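Local atomic coordinates of mannan endo-1,4-beta-mannosidase (Bacillus subtilis, PDB entry 3CBW), a protein that catalyses the random endo-hydrolysis of beta-1,4-mannosidic linkages in mannan, galactomannan and glucomannan, and so takes part in glucomannan degradation. Residues 172-176 / 273-277. The protein carries 3 engineered substitutions. Numbering follows the deposited sequence.
Sequences RPLHE and FTEVG
R172 and E275 form a buried salt bridge across the active site of a TIM-barrel glycoside hydrolase of family 26. The loop that follows strand 169-172 here faces strand 271-278, and the two bring together E176 and E275, by similarity the proton donor and the nucleophile; glutamates at the C-terminal ends of the fourth and seventh barrel strands are the hallmark of clan GH-A. With CG anti to the backbone N (chi1 -177°) and a bend at chi3, R172 reaches across the barrel and presents NH1 and NH2 end-on to one oxygen. E275 OE2 accepts from R172 NH2 at 2.9 Å and, along a more bent bond, from R172 NH1 at 3.2 Å. The oxygen lies near the guanidinium plane and is met on its anti side, while the two planar groups stand almost perpendicular, 86° apart. T274 O lies over one guanidinium face, and R172 CD packs on T274 CB at 3.8 Å. Outside partners fix the guanidinium further: Q110 takes NE, and D249, which also holds T274 OG1, pairs with NH1. Replacing R172 by alanine would probably leave the carboxylate of E275 without its cationic mate and freer to turn, and D249 short of a countercharge. H175, thought to help position the nucleophile, approaches obliquely, its CD2 3.6 Å from E275 OE2; a water joins its NE2 to that same oxygen. The other oxygen, E275 OE1, is bound by Y251 OH, whereas E176 OE1 is held by W181 NE1. Between the two carboxylates, E176 OE2 and E275 OE1 are 3.6 Å apart, and a second water donates to both, at 2.9 Å from E176 OE2 and 2.7 Å from E275 OE1.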
loop_
_atom_site.group_PDB
_atom_site.type_symbol
_atom_site.label_atom_id
_atom_site.label_comp_id
_atom_site.label_asym_id
_atom_site.label_seq_id
_atom_site.Cartn_x
_atom_site.Cartn_y
_atom_site.Cartn_z
ATOM N N ARG A 172 0.493 3.499 2.416
ATOM C CA ARG A 172 -0.621 2.587 2.630
ATOM C C ARG A 172 -0.632 2.117 4.086
ATOM O O ARG A 172 -0.191 1.015 4.377
ATOM C CB ARG A 172 -0.488 1.408 1.656
ATOM C CG ARG A 172 -1.634 0.404 1.703
ATOM C CD ARG A 172 -1.459 -0.647 0.618
ATOM N NE ARG A 172 -0.298 -1.516 0.811
ATOM C CZ ARG A 172 -0.325 -2.732 1.337
ATOM N NH1 ARG A 172 -1.462 -3.272 1.750
ATOM N NH2 ARG A 172 0.792 -3.417 1.452
ATOM N N PRO A 173 -1.157 2.952 5.000
ATOM C CA PRO A 173 -1.183 2.620 6.424
ATOM C C PRO A 173 -2.434 1.826 6.805
ATOM O O PRO A 173 -3.475 1.938 6.146
ATOM C CB PRO A 173 -1.252 3.990 7.078
ATOM C CG PRO A 173 -2.115 4.795 6.129
ATOM C CD PRO A 173 -1.727 4.293 4.741
ATOM N N LEU A 174 -2.342 1.045 7.882
ATOM C CA LEU A 174 -3.531 0.456 8.517
ATOM C C LEU A 174 -4.335 -0.397 7.546
ATOM O O LEU A 174 -5.566 -0.324 7.484
ATOM C CB LEU A 174 -4.410 1.545 9.131
ATOM C CG LEU A 174 -3.762 2.490 10.138
ATOM C CD1 LEU A 174 -4.765 3.558 10.516
ATOM C CD2 LEU A 174 -3.269 1.755 11.373
ATOM N N HIS A 175 -3.625 -1.254 6.816
ATOM C CA HIS A 175 -4.233 -2.084 5.782
ATOM C C HIS A 175 -4.955 -3.300 6.367
ATOM O O HIS A 175 -4.749 -3.672 7.531
ATOM C CB HIS A 175 -3.159 -2.507 4.778
ATOM C CG HIS A 175 -2.075 -3.357 5.356
ATOM N ND1 HIS A 175 -1.229 -2.930 6.363
ATOM C CD2 HIS A 175 -1.652 -4.594 5.001
ATOM C CE1 HIS A 175 -0.365 -3.896 6.630
ATOM N NE2 HIS A 175 -0.587 -4.907 5.807
ATOM N N GLU A 176 -5.823 -3.900 5.559
ATOM C CA GLU A 176 -6.528 -5.135 5.941
ATOM C C GLU A 176 -7.284 -4.996 7.259
ATOM O O GLU A 176 -7.346 -5.925 8.065
ATOM C CB GLU A 176 -5.581 -6.339 5.966
ATOM C CG GLU A 176 -4.956 -6.583 4.598
ATOM C CD GLU A 176 -3.836 -7.609 4.578
ATOM O OE1 GLU A 176 -3.639 -8.352 5.567
ATOM O OE2 GLU A 176 -3.119 -7.659 3.541
ATOM N N PHE A 273 -4.897 -3.252 -7.014
ATOM C CA PHE A 273 -4.647 -4.455 -6.222
ATOM C C PHE A 273 -3.403 -4.220 -5.382
ATOM O O PHE A 273 -2.268 -4.376 -5.839
ATOM C CB PHE A 273 -4.521 -5.695 -7.115
ATOM C CG PHE A 273 -5.857 -6.219 -7.558
ATOM C CD1 PHE A 273 -6.704 -6.821 -6.632
ATOM C CD2 PHE A 273 -6.309 -6.047 -8.850
ATOM C CE1 PHE A 273 -7.963 -7.269 -6.993
ATOM C CE2 PHE A 273 -7.575 -6.514 -9.224
ATOM C CZ PHE A 273 -8.399 -7.110 -8.284
ATOM N N THR A 274 -3.644 -3.740 -4.170
ATOM C CA THR A 274 -2.608 -3.166 -3.332
ATOM C C THR A 274 -1.675 -4.207 -2.718
ATOM O O THR A 274 -0.579 -3.856 -2.290
ATOM C CB THR A 274 -3.251 -2.260 -2.279
ATOM O OG1 THR A 274 -4.376 -2.931 -1.707
ATOM C CG2 THR A 274 -3.735 -0.973 -2.924
ATOM N N GLU A 275 -2.116 -5.464 -2.672
ATOM C CA GLU A 275 -1.278 -6.654 -2.426
ATOM C C GLU A 275 -1.883 -7.779 -3.220
ATOM O O GLU A 275 -3.111 -7.885 -3.342
ATOM C CB GLU A 275 -1.279 -7.107 -0.975
ATOM C CG GLU A 275 -0.519 -6.227 -0.068
ATOM C CD GLU A 275 -0.205 -6.851 1.301
ATOM O OE1 GLU A 275 -0.179 -8.089 1.475
ATOM O OE2 GLU A 275 0.021 -6.081 2.226
ATOM N N VAL A 276 -1.042 -8.632 -3.780
ATOM C CA VAL A 276 -1.532 -9.830 -4.460
ATOM C C VAL A 276 -0.570 -10.977 -4.226
ATOM O O VAL A 276 0.640 -10.786 -4.133
ATOM C CB VAL A 276 -1.779 -9.612 -5.998
ATOM C CG1 VAL A 276 -0.566 -9.134 -6.703
ATOM C CG2 VAL A 276 -2.257 -10.892 -6.684
ATOM N N GLY A 277 -1.123 -12.173 -4.122
ATOM C CA GLY A 277 -0.315 -13.369 -4.216
ATOM C C GLY A 277 -1.157 -14.609 -4.075
ATOM O O GLY A 277 -2.357 -14.543 -3.789
HETATM O O HOH W 1 0.650 -7.106 4.598
HETATM O O HOH W 2 -0.818 -9.411 3.774
#